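Long-range contacts in hemoglobin chain d1 (Lumbricus terrestris, PDB 1X9F), which probably carries oxygen on an iron-containing heme as one of the globin subunits of the giant extracellular hemoglobin (erythrocruorin) of the earthworm: residues Trp32-Asp38 against Ile106-His110; Pro45-Val49 against Phe59-Arg65; Thr73-Leu77 against Cys131-Ile135. The contacts are given in a common frame with arbitrary orientation. Residues are numbered along the deposited sequence.

Interaction 1 of 3, residues Trp32-Asp38 against Ile106-His110; sequences WRDIIDD and IFLKH. With HEM (protoporphyrin IX containing Fe), chain T; CMO (carbon monoxide), chain U.
Ile35 lies at the apolar centre of this B/G helix crossing of the globin fold. Residues 32-38 end helix 21-38 and 106-110 lie within helix 101-119; both are helical, and the axes of the two segments approach to 9.6 Å, with N-to-C directions 130° apart. The nearest CA atoms, of Ile35 and His110, are 6.3 Å apart. Ile35 (chi1 m, chi2 t) brings CD1 to 3.7 Å from Phe107 CD1 and CG1 to 3.6 Å from His110 CB, while its CA sits over the face of the His110 ring, a CH-pi contact 4.0 Å from the ring centroid. Trp32 (chi1 m) leads its ring back to the interface: CZ2 lies 3.8 Å from Phe107 CE1, the Trp32 six-membered ring and the Phe107 ring inclined at 57°. Trp32 CZ2 is 3.0 Å from the carbon monoxide O, and Phe107 CE2 is 3.3 Å from heme CBB, so the crossing forms part of the ligand pocket wall. Asp34 CB meets His110 CD2 at 3.5 Å. His110 ND1 donates to Ile106 O within its helix (3.1 Å). At the polar edge Asp38 (chi1 t) places OD1 3.3 Å from His110 CE1 and completes a salt bridge with Lys109 NZ at 2.8 Å.

Interaction 2 of 3, residues Pro45-Val49 against Phe59-Arg65; sequences PFSRV and FGAHSQR. With HEM (protoporphyrin IX containing Fe), chain T; CMO (carbon monoxide), chain U.
The distal side of the heme pocket is built here, where the loop 45-49 packs against residues 59-65 of helix 57-75, the E helix of the globin fold. The loop turns back on itself through a Val49 N to Phe46 O hydrogen bond of 3.1 Å, and the backbones come closest at Val49 and Phe59, CA atoms 5.1 Å apart. Val49 (chi1 m) fills the gap: CB is 3.9 Å from His62 CB, CG2 makes a CH-pi contact over the His62 ring (4.2 Å to the centroid) and lies 4.0 Å from Phe59 CD1, and CG1 is 4.2 Å from Arg65 NH2. Phe46 (chi1 m) offers a ring face to the edge of Phe59 (chi1 t) in a T-shaped pair, centroids 5.8 Å apart and planes at 77°; Phe46 CE2 is 3.2 Å from His62 NE2. His62 (chi1 t) reaches over the heme and donates from NE2 to the carbon monoxide O at 2.7 Å, while Phe46 CZ approaches that O at 3.2 Å and Phe46 CE2 lies 3.4 Å from heme CHD. At the mouth, Arg48 NH2 holds propionate O1D at 2.6 Å in a weak hydrogen bond; Arg65, also part of the heme site, hydrogen-bonds through NH1 to His93 of the Globin IV chain. His62 and Phe46 correspond to the distal histidine (E7) and the phenylalanine of the CD corner, the classic distal site of globins.

Interaction 3 of 3, residues Thr73-Leu77 against Cys131-Ile135; sequences TISML and CVDQI
This is an apolar contact between the C-terminal end of helix 57-75, with the turn that follows it, and the middle of helix 125-139: the E and H helices of the globin fold. Residues 131-135 are helical throughout. Thr73 and Ile74 are still helical, whereas Leu77 belongs to the turn beyond, with Met76 N bonded to Thr73 O at 3.0 Å and Leu77 N to Ile74 O at 3.3 Å. The register pairs Thr73 with Ile135 (CA atoms 6.9 Å apart), Ile74 with Val132 (7.6 Å) and Leu77 with Cys131 (7.6 Å). No hydrogen bond spans the segments; the side chains do the joining. Ile135 (chi1 m, chi2 t) points its CA-to-CB bond toward the other segment, and its CD1 touches three residues: it lies 3.4 Å from Thr73 OG1, 3.6 Å from Leu77 CD1 and 4.4 Å from Ile74 CG1. The Thr73 hydroxyl (chi1 p) satisfies itself with Leu70 O one turn back, so a polar atom can sit against this methyl. Leu77, with chi1 at -102° between wells, lays CD2 3.3 Å from Cys131 SG and CD1 4.2 Å from Gln134 NE2. Cys131 SG is also disulfide-bonded to Cys2, which ties the chain's N-terminal region to helix 125-139 beside this contact. Helix 4-18 packs alongside, with Val10 touching both Ile74 and Cys131, and Ser7 touching Leu77. Helix 80-95 contributes Leu90 against Thr73 and Leu83 against Gln134, while Val132 and Asp133 meet Leu108 of helix 101-119.

Interactions 1 and 2 share the distal heme pocket, their centres 14 Å apart. Trp32 joins them: its CZ3 is 3.4 Å from Phe46 CE1 and its CG 3.7 Å from Phe59 CZ. Trp32, Phe46 and His62 line the carbon monoxide pocket together with Val66. His94 is the axial iron ligand. Interaction 3 lies across the chain's centre from both. It meets interaction 1 through Leu108 CD1 and Val132 CG1, 3.5 Å apart, but stays about 9 Å from interaction 2 at the nearest atoms, although helix 57-75 serves both. The Ile135 side chain is about 5 Å from a heme and about 11 Å from a carbon monoxide.

Interaction 1 of 3, residues Trp32-Asp38 against Ile106-His110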
loop_
_atom_site.group_PDB
_atom_site.type_symbol
_atom_site.label_atom_id
_atom_site.label_comp_id
_atom_site.label_asym_id
_atom_site.label_seq_id
_atom_site.Cartn_x
_atom_site.Cartn_y
_atom_site.Cartn_z
ATOM N N TRP D 32 14.768 0.853 -15.375
ATOM C CA TRP D 32 15.448 0.061 -16.410
ATOM C C TRP D 32 14.684 -1.157 -16.865
ATOM O O TRP D 32 14.799 -1.561 -18.020
ATOM C CB TRP D 32 16.867 -0.324 -15.997
ATOM C CG TRP D 32 17.713 0.848 -16.079
ATOM C CD1 TRP D 32 18.173 1.584 -15.040
ATOM C CD2 TRP D 32 18.149 1.502 -17.268
ATOM N NE1 TRP D 32 18.897 2.656 -15.503
ATOM C CE2 TRP D 32 18.897 2.626 -16.873
ATOM C CE3 TRP D 32 17.996 1.244 -18.639
ATOM C CZ2 TRP D 32 19.486 3.486 -17.787
ATOM C CZ3 TRP D 32 18.584 2.104 -19.552
ATOM C CH2 TRP D 32 19.324 3.207 -19.121
ATOM N N ARG D 33 13.904 -1.743 -15.966
ATOM C CA ARG D 33 13.112 -2.892 -16.350
ATOM C C ARG D 33 12.063 -2.497 -17.378
ATOM O O ARG D 33 11.872 -3.201 -18.369
ATOM C CB ARG D 33 12.445 -3.542 -15.155
ATOM C CG ARG D 33 11.893 -4.895 -15.524
ATOM C CD ARG D 33 11.219 -5.601 -14.404
ATOM N NE ARG D 33 10.037 -4.877 -13.954
ATOM C CZ ARG D 33 9.227 -5.310 -13.001
ATOM N NH1 ARG D 33 9.464 -6.467 -12.391
ATOM N NH2 ARG D 33 8.170 -4.588 -12.652
ATOM N N ASP D 34 11.399 -1.366 -17.134
ATOM C CA ASP D 34 10.426 -0.803 -18.067
ATOM C C ASP D 34 11.055 -0.546 -19.429
ATOM O O ASP D 34 10.529 -0.983 -20.453
ATOM C CB ASP D 34 9.853 0.506 -17.517
ATOM C CG ASP D 34 8.728 0.293 -16.511
ATOM O OD1 ASP D 34 8.497 -0.857 -16.069
ATOM O OD2 ASP D 34 8.018 1.236 -16.099
ATOM N N ILE D 35 12.182 0.165 -19.421
ATOM C CA ILE D 35 12.925 0.508 -20.629
ATOM C C ILE D 35 13.301 -0.741 -21.425
ATOM O O ILE D 35 12.924 -0.877 -22.593
ATOM C CB ILE D 35 14.179 1.340 -20.262
ATOM C CG1 ILE D 35 13.769 2.747 -19.814
ATOM C CG2 ILE D 35 15.157 1.411 -21.431
ATOM C CD1 ILE D 35 14.917 3.620 -19.323
ATOM N N ILE D 36 14.024 -1.656 -20.784
ATOM C CA ILE D 36 14.498 -2.872 -21.450
ATOM C C ILE D 36 13.365 -3.827 -21.847
ATOM O O ILE D 36 13.512 -4.616 -22.787
ATOM C CB ILE D 36 15.556 -3.582 -20.571
ATOM C CG1 ILE D 36 16.825 -2.724 -20.480
ATOM C CG2 ILE D 36 15.871 -4.985 -21.098
ATOM C CD1 ILE D 36 17.703 -3.031 -19.278
ATOM N N ASP D 37 12.243 -3.756 -21.134
ATOM C CA ASP D 37 11.052 -4.513 -21.497
ATOM C C ASP D 37 10.533 -4.010 -22.833
ATOM O O ASP D 37 10.194 -4.793 -23.720
ATOM C CB ASP D 37 9.966 -4.318 -20.449
ATOM C CG ASP D 37 9.435 -5.624 -19.928
ATOM O OD1 ASP D 37 8.400 -6.097 -20.446
ATOM O OD2 ASP D 37 9.990 -6.261 -19.007
ATOM N N ASP D 38 10.487 -2.687 -22.959
ATOM C CA ASP D 38 9.941 -2.044 -24.139
ATOM C C ASP D 38 10.934 -2.115 -25.291
ATOM O O ASP D 38 10.530 -2.223 -26.447
ATOM C CB ASP D 38 9.574 -0.589 -23.825
ATOM C CG ASP D 38 8.880 0.112 -24.990
ATOM O OD1 ASP D 38 9.025 1.349 -25.112
ATOM O OD2 ASP D 38 8.171 -0.483 -25.831
ATOM N N ILE D 106 13.572 7.183 -25.493
ATOM C CA ILE D 106 12.878 6.107 -24.790
ATOM C C ILE D 106 13.136 6.239 -23.293
ATOM O O ILE D 106 12.230 6.034 -22.478
ATOM C CB ILE D 106 13.322 4.718 -25.312
ATOM C CG1 ILE D 106 12.876 4.517 -26.765
ATOM C CG2 ILE D 106 12.765 3.588 -24.420
ATOM C CD1 ILE D 106 13.840 3.686 -27.604
ATOM N N PHE D 107 14.368 6.589 -22.938
ATOM C CA PHE D 107 14.708 6.795 -21.543
ATOM C C PHE D 107 13.794 7.840 -20.908
ATOM O O PHE D 107 13.183 7.587 -19.864
ATOM C CB PHE D 107 16.163 7.224 -21.399
ATOM C CG PHE D 107 16.567 7.507 -19.985
ATOM C CD1 PHE D 107 17.216 6.538 -19.230
ATOM C CD2 PHE D 107 16.305 8.746 -19.405
ATOM C CE1 PHE D 107 17.599 6.795 -17.917
ATOM C CE2 PHE D 107 16.675 9.011 -18.091
ATOM C CZ PHE D 107 17.329 8.034 -17.348
ATOM N N LEU D 108 13.717 9.006 -21.544
ATOM C CA LEU D 108 12.878 10.092 -21.078
ATOM C C LEU D 108 11.425 9.656 -20.963
ATOM O O LEU D 108 10.765 9.976 -19.974
ATOM C CB LEU D 108 12.995 11.287 -22.027
ATOM C CG LEU D 108 12.169 12.540 -21.706
ATOM C CD1 LEU D 108 12.472 13.081 -20.313
ATOM C CD2 LEU D 108 12.420 13.605 -22.762
ATOM N N LYS D 109 10.936 8.927 -21.968
ATOM C CA LYS D 109 9.552 8.436 -21.967
ATOM C C LYS D 109 9.264 7.639 -20.699
ATOM O O LYS D 109 8.225 7.822 -20.059
ATOM C CB LYS D 109 9.260 7.567 -23.202
ATOM C CG LYS D 109 7.767 7.274 -23.425
ATOM C CD LYS D 109 7.475 5.772 -23.557
ATOM C CE LYS D 109 7.882 5.202 -24.914
ATOM N NZ LYS D 109 7.613 3.735 -25.007
ATOM N N HIS D 110 10.195 6.766 -20.339
ATOM C CA HIS D 110 10.003 5.911 -19.187
ATOM C C HIS D 110 10.327 6.587 -17.869
ATOM O O HIS D 110 9.679 6.302 -16.864
ATOM C CB HIS D 110 10.793 4.629 -19.342
ATOM C CG HIS D 110 10.168 3.660 -20.289
ATOM N ND1 HIS D 110 10.547 3.558 -21.611
ATOM C CD2 HIS D 110 9.188 2.743 -20.107
ATOM C CE1 HIS D 110 9.830 2.619 -22.200
ATOM N NE2 HIS D 110 8.998 2.109 -21.309
HETATM C CHA HEM T . 27.059 4.884 -18.400
HETATM C CHB HEM T . 24.357 8.744 -17.179
HETATM C CHC HEM T . 20.978 7.492 -20.492
HETATM C CHD HEM T . 23.908 3.821 -21.955
HETATM C C1A HEM T . 26.539 6.048 -17.692
HETATM C C2A HEM T . 27.257 6.557 -16.626
HETATM C C3A HEM T . 26.493 7.728 -16.199
HETATM C C4A HEM T . 25.383 7.705 -17.173
HETATM C CMA HEM T . 26.784 8.687 -15.070
HETATM C CAA HEM T . 28.505 5.982 -16.018
HETATM C CBA HEM T . 29.780 6.690 -16.421
HETATM C CGA HEM T . 30.852 6.010 -15.594
HETATM O O1A HEM T . 30.893 6.199 -14.356
HETATM O O2A HEM T . 31.658 5.267 -16.190
HETATM C C1B HEM T . 23.167 8.749 -18.023
HETATM C C2B HEM T . 22.175 9.698 -17.842
HETATM C C3B HEM T . 21.271 9.288 -18.767
HETATM C C4B HEM T . 21.726 8.192 -19.446
HETATM C CMB HEM T . 22.097 10.872 -16.884
HETATM C CAB HEM T . 20.153 9.972 -18.948
HETATM C CBB HEM T . 19.141 10.844 -19.177
HETATM C C1C HEM T . 21.491 6.302 -21.187
HETATM C C2C HEM T . 20.738 5.677 -22.164
HETATM C C3C HEM T . 21.559 4.666 -22.574
HETATM C C4C HEM T . 22.723 4.700 -21.808
HETATM C CMC HEM T . 19.364 6.030 -22.693
HETATM C CAC HEM T . 21.080 3.716 -23.622
HETATM C CBC HEM T . 21.957 2.845 -24.307
HETATM C C1D HEM T . 25.120 3.799 -21.106
HETATM C C2D HEM T . 26.120 2.831 -21.239
HETATM C C3D HEM T . 27.027 3.100 -20.238
HETATM C C4D HEM T . 26.447 4.280 -19.580
HETATM C CMD HEM T . 26.193 1.723 -22.260
HETATM C CAD HEM T . 28.328 2.415 -19.902
HETATM C CBD HEM T . 28.121 1.231 -18.964
HETATM C CGD HEM T . 29.505 0.690 -18.686
HETATM O O1D HEM T . 30.299 1.388 -18.018
HETATM O O2D HEM T . 29.801 -0.430 -19.147
HETATM N NA HEM T . 25.428 6.709 -18.091
HETATM N NB HEM T . 22.933 7.805 -18.977
HETATM N NC HEM T . 22.720 5.755 -20.958
HETATM N ND HEM T . 25.274 4.686 -20.099
HETATM FE FE HEM T . 24.100 6.251 -19.559
HETATM C C CMO U . 22.809 4.912 -18.245
HETATM O O CMO U . 22.367 3.679 -18.503
#

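Interaction 2 of 3, residues Pro45-Val49 against Phe59-Arg65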
loop_
_atom_site.group_PDB
_atom_site.type_symbol
_atom_site.label_atom_id
_atom_site.label_comp_id
_atom_site.label_asym_id
_atom_site.label_seq_id
_atom_site.Cartn_x
_atom_site.Cartn_y
_atom_site.Cartn_z
ATOM N N PRO D 45 24.343 -2.727 -25.338
ATOM C CA PRO D 45 25.368 -1.828 -24.829
ATOM C C PRO D 45 25.632 -1.981 -23.327
ATOM O O PRO D 45 26.652 -1.490 -22.847
ATOM C CB PRO D 45 24.805 -0.439 -25.143
ATOM C CG PRO D 45 23.350 -0.631 -25.187
ATOM C CD PRO D 45 23.143 -1.989 -25.778
ATOM N N PHE D 46 24.738 -2.657 -22.597
ATOM C CA PHE D 46 24.906 -2.865 -21.145
ATOM C C PHE D 46 25.614 -4.176 -20.818
ATOM O O PHE D 46 25.489 -4.732 -19.717
ATOM C CB PHE D 46 23.555 -2.797 -20.434
ATOM C CG PHE D 46 22.969 -1.423 -20.401
ATOM C CD1 PHE D 46 21.607 -1.234 -20.575
ATOM C CD2 PHE D 46 23.786 -0.314 -20.209
ATOM C CE1 PHE D 46 21.069 0.034 -20.546
ATOM C CE2 PHE D 46 23.254 0.955 -20.186
ATOM C CZ PHE D 46 21.893 1.131 -20.354
ATOM N N SER D 47 26.371 -4.651 -21.800
ATOM C CA SER D 47 27.047 -5.939 -21.744
ATOM C C SER D 47 28.058 -6.037 -20.602
ATOM O O SER D 47 28.177 -7.076 -19.950
ATOM C CB SER D 47 27.730 -6.203 -23.089
ATOM O OG SER D 47 28.750 -7.180 -22.978
ATOM N N ARG D 48 28.789 -4.948 -20.376
ATOM C CA ARG D 48 29.813 -4.873 -19.337
ATOM C C ARG D 48 29.217 -4.755 -17.926
ATOM O O ARG D 48 29.912 -4.982 -16.936
ATOM C CB ARG D 48 30.753 -3.694 -19.631
ATOM C CG ARG D 48 32.200 -3.851 -19.152
ATOM C CD ARG D 48 32.487 -3.310 -17.740
ATOM N NE ARG D 48 32.260 -1.867 -17.615
ATOM C CZ ARG D 48 32.213 -1.196 -16.463
ATOM N NH1 ARG D 48 32.377 -1.823 -15.303
ATOM N NH2 ARG D 48 32.000 0.117 -16.470
ATOM N N VAL D 49 27.933 -4.416 -17.829
ATOM C CA VAL D 49 27.306 -4.198 -16.523
ATOM C C VAL D 49 26.156 -5.164 -16.205
ATOM O O VAL D 49 25.287 -4.844 -15.392
ATOM C CB VAL D 49 26.838 -2.722 -16.346
ATOM C CG1 VAL D 49 28.029 -1.764 -16.359
ATOM C CG2 VAL D 49 25.806 -2.328 -17.412
ATOM N N PHE D 59 24.687 -4.528 -12.244
ATOM C CA PHE D 59 23.780 -3.633 -12.925
ATOM C C PHE D 59 23.163 -2.617 -11.963
ATOM O O PHE D 59 22.908 -1.471 -12.350
ATOM C CB PHE D 59 22.710 -4.391 -13.717
ATOM C CG PHE D 59 21.865 -3.489 -14.567
ATOM C CD1 PHE D 59 22.256 -3.148 -15.861
ATOM C CD2 PHE D 59 20.700 -2.928 -14.049
ATOM C CE1 PHE D 59 21.476 -2.283 -16.639
ATOM C CE2 PHE D 59 19.917 -2.064 -14.813
ATOM C CZ PHE D 59 20.304 -1.743 -16.113
ATOM N N GLY D 60 22.944 -3.033 -10.711
ATOM C CA GLY D 60 22.438 -2.118 -9.676
ATOM C C GLY D 60 23.393 -0.960 -9.467
ATOM O O GLY D 60 22.968 0.182 -9.271
ATOM N N ALA D 61 24.689 -1.261 -9.515
ATOM C CA ALA D 61 25.729 -0.240 -9.437
ATOM C C ALA D 61 25.621 0.735 -10.608
ATOM O O ALA D 61 25.600 1.954 -10.401
ATOM C CB ALA D 61 27.112 -0.879 -9.386
ATOM N N HIS D 62 25.542 0.196 -11.830
ATOM C CA HIS D 62 25.350 1.021 -13.026
ATOM C C HIS D 62 24.088 1.889 -12.906
ATOM O O HIS D 62 24.138 3.104 -13.106
ATOM C CB HIS D 62 25.292 0.162 -14.296
ATOM C CG HIS D 62 24.821 0.914 -15.498
ATOM N ND1 HIS D 62 25.609 1.843 -16.144
ATOM C CD2 HIS D 62 23.631 0.916 -16.141
ATOM C CE1 HIS D 62 24.930 2.370 -17.145
ATOM N NE2 HIS D 62 23.725 1.829 -17.164
ATOM N N SER D 63 22.968 1.262 -12.562
ATOM C CA SER D 63 21.701 1.962 -12.344
ATOM C C SER D 63 21.854 3.171 -11.408
ATOM O O SER D 63 21.410 4.277 -11.726
ATOM C CB SER D 63 20.671 0.972 -11.792
ATOM O OG SER D 63 19.555 1.630 -11.224
ATOM N N GLN D 64 22.501 2.942 -10.268
ATOM C CA GLN D 64 22.746 3.981 -9.277
ATOM C C GLN D 64 23.631 5.092 -9.819
ATOM O O GLN D 64 23.396 6.268 -9.529
ATOM C CB GLN D 64 23.352 3.378 -8.008
ATOM C CG GLN D 64 22.366 2.550 -7.220
ATOM C CD GLN D 64 21.061 3.281 -7.017
ATOM O OE1 GLN D 64 20.101 3.066 -7.758
ATOM N NE2 GLN D 64 21.024 4.163 -6.025
ATOM N N ARG D 65 24.636 4.719 -10.610
ATOM C CA ARG D 65 25.504 5.699 -11.269
ATOM C C ARG D 65 24.709 6.597 -12.209
ATOM O O ARG D 65 24.994 7.794 -12.308
ATOM C CB ARG D 65 26.657 5.022 -12.022
ATOM C CG ARG D 65 27.761 4.513 -11.109
ATOM C CD ARG D 65 29.067 4.180 -11.814
ATOM N NE ARG D 65 28.959 3.011 -12.690
ATOM C CZ ARG D 65 29.031 1.743 -12.288
ATOM N NH1 ARG D 65 29.204 1.440 -11.003
ATOM N NH2 ARG D 65 28.919 0.768 -13.180
HETATM C CHA HEM T . 27.059 4.884 -18.400
HETATM C CHB HEM T . 24.357 8.744 -17.179
HETATM C CHC HEM T . 20.978 7.492 -20.492
HETATM C CHD HEM T . 23.908 3.821 -21.955
HETATM C C1A HEM T . 26.539 6.048 -17.692
HETATM C C2A HEM T . 27.257 6.557 -16.626
HETATM C C3A HEM T . 26.493 7.728 -16.199
HETATM C C4A HEM T . 25.383 7.705 -17.173
HETATM C CMA HEM T . 26.784 8.687 -15.070
HETATM C CAA HEM T . 28.505 5.982 -16.018
HETATM C CBA HEM T . 29.780 6.690 -16.421
HETATM C CGA HEM T . 30.852 6.010 -15.594
HETATM O O1A HEM T . 30.893 6.199 -14.356
HETATM O O2A HEM T . 31.658 5.267 -16.190
HETATM C C1B HEM T . 23.167 8.749 -18.023
HETATM C C2B HEM T . 22.175 9.698 -17.842
HETATM C C3B HEM T . 21.271 9.288 -18.767
HETATM C C4B HEM T . 21.726 8.192 -19.446
HETATM C CMB HEM T . 22.097 10.872 -16.884
HETATM C CAB HEM T . 20.153 9.972 -18.948
HETATM C CBB HEM T . 19.141 10.844 -19.177
HETATM C C1C HEM T . 21.491 6.302 -21.187
HETATM C C2C HEM T . 20.738 5.677 -22.164
HETATM C C3C HEM T . 21.559 4.666 -22.574
HETATM C C4C HEM T . 22.723 4.700 -21.808
HETATM C CMC HEM T . 19.364 6.030 -22.693
HETATM C CAC HEM T . 21.080 3.716 -23.622
HETATM C CBC HEM T . 21.957 2.845 -24.307
HETATM C C1D HEM T . 25.120 3.799 -21.106
HETATM C C2D HEM T . 26.120 2.831 -21.239
HETATM C C3D HEM T . 27.027 3.100 -20.238
HETATM C C4D HEM T . 26.447 4.280 -19.580
HETATM C CMD HEM T . 26.193 1.723 -22.260
HETATM C CAD HEM T . 28.328 2.415 -19.902
HETATM C CBD HEM T . 28.121 1.231 -18.964
HETATM C CGD HEM T . 29.505 0.690 -18.686
HETATM O O1D HEM T . 30.299 1.388 -18.018
HETATM O O2D HEM T . 29.801 -0.430 -19.147
HETATM N NA HEM T . 25.428 6.709 -18.091
HETATM N NB HEM T . 22.933 7.805 -18.977
HETATM N NC HEM T . 22.720 5.755 -20.958
HETATM N ND HEM T . 25.274 4.686 -20.099
HETATM FE FE HEM T . 24.100 6.251 -19.559
HETATM C C CMO U . 22.809 4.912 -18.245
HETATM O O CMO U . 22.367 3.679 -18.503
#

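Interaction 3 of 3, residues Thr73-Leu77 against Cys131-Ile135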
loop_
_atom_site.group_PDB
_atom_site.type_symbol
_atom_site.label_atom_id
_atom_site.label_comp_id
_atom_site.label_asym_id
_atom_site.label_seq_id
_atom_site.Cartn_x
_atom_site.Cartn_y
_atom_site.Cartn_z
ATOM N N THR D 73 22.675 16.687 -13.076
ATOM C CA THR D 73 22.144 17.548 -14.124
ATOM C C THR D 73 20.912 18.303 -13.651
ATOM O O THR D 73 20.793 19.492 -13.924
ATOM C CB THR D 73 21.819 16.766 -15.414
ATOM O OG1 THR D 73 20.878 15.725 -15.127
ATOM C CG2 THR D 73 23.037 16.018 -15.924
ATOM N N ILE D 74 19.997 17.631 -12.961
ATOM C CA ILE D 74 18.836 18.321 -12.402
ATOM C C ILE D 74 19.291 19.438 -11.468
ATOM O O ILE D 74 18.736 20.540 -11.490
ATOM C CB ILE D 74 17.909 17.327 -11.682
ATOM C CG1 ILE D 74 17.285 16.380 -12.719
ATOM C CG2 ILE D 74 16.828 18.062 -10.863
ATOM C CD1 ILE D 74 16.422 15.299 -12.121
ATOM N N SER D 75 20.317 19.175 -10.668
ATOM C CA SER D 75 20.760 20.182 -9.710
ATOM C C SER D 75 21.573 21.315 -10.360
ATOM O O SER D 75 21.874 22.315 -9.705
ATOM C CB SER D 75 21.513 19.539 -8.539
ATOM O OG SER D 75 22.812 19.118 -8.928
ATOM N N MET D 76 21.906 21.155 -11.645
ATOM C CA MET D 76 22.619 22.180 -12.419
ATOM C C MET D 76 21.711 22.941 -13.382
ATOM O O MET D 76 22.185 23.791 -14.142
ATOM C CB MET D 76 23.774 21.559 -13.210
ATOM C CG MET D 76 24.972 21.187 -12.368
ATOM S SD MET D 76 26.276 20.461 -13.364
ATOM C CE MET D 76 27.502 20.148 -12.098
ATOM N N LEU D 77 20.413 22.644 -13.356
ATOM C CA LEU D 77 19.456 23.303 -14.252
ATOM C C LEU D 77 19.528 24.839 -14.225
ATOM O O LEU D 77 19.207 25.491 -15.219
ATOM C CB LEU D 77 18.025 22.823 -13.965
ATOM C CG LEU D 77 17.306 21.783 -14.847
ATOM C CD1 LEU D 77 18.204 21.076 -15.862
ATOM C CD2 LEU D 77 16.562 20.773 -13.969
ATOM N N CYS D 131 12.424 20.538 -19.107
ATOM C CA CYS D 131 13.680 20.525 -18.364
ATOM C C CYS D 131 14.643 19.376 -18.664
ATOM O O CYS D 131 15.823 19.611 -18.936
ATOM C CB CYS D 131 13.363 20.537 -16.875
ATOM S SG CYS D 131 14.167 21.883 -16.007
ATOM N N VAL D 132 14.152 18.143 -18.593
ATOM C CA VAL D 132 15.010 16.978 -18.806
ATOM C C VAL D 132 15.372 16.839 -20.286
ATOM O O VAL D 132 16.455 16.359 -20.624
ATOM C CB VAL D 132 14.364 15.677 -18.251
ATOM C CG1 VAL D 132 15.219 14.454 -18.568
ATOM C CG2 VAL D 132 14.164 15.782 -16.749
ATOM N N ASP D 133 14.460 17.276 -21.155
ATOM C CA ASP D 133 14.664 17.268 -22.604
ATOM C C ASP D 133 15.982 17.915 -22.973
ATOM O O ASP D 133 16.777 17.348 -23.724
ATOM C CB ASP D 133 13.552 18.048 -23.286
ATOM C CG ASP D 133 12.960 17.311 -24.452
ATOM O OD1 ASP D 133 11.776 17.574 -24.760
ATOM O OD2 ASP D 133 13.580 16.454 -25.121
ATOM N N GLN D 134 16.202 19.110 -22.431
ATOM C CA GLN D 134 17.455 19.826 -22.596
ATOM C C GLN D 134 18.644 18.977 -22.140
ATOM O O GLN D 134 19.684 18.958 -22.804
ATOM C CB GLN D 134 17.411 21.149 -21.828
ATOM C CG GLN D 134 18.762 21.848 -21.706
ATOM C CD GLN D 134 18.789 22.924 -20.636
ATOM O OE1 GLN D 134 19.651 23.804 -20.668
ATOM N NE2 GLN D 134 17.854 22.864 -19.690
ATOM N N ILE D 135 18.484 18.277 -21.013
ATOM C CA ILE D 135 19.529 17.386 -20.503
ATOM C C ILE D 135 19.769 16.246 -21.482
ATOM O O ILE D 135 20.908 15.997 -21.876
ATOM C CB ILE D 135 19.179 16.835 -19.095
ATOM C CG1 ILE D 135 19.134 17.970 -18.072
ATOM C CG2 ILE D 135 20.203 15.779 -18.661
ATOM C CD1 ILE D 135 18.463 17.565 -16.761
#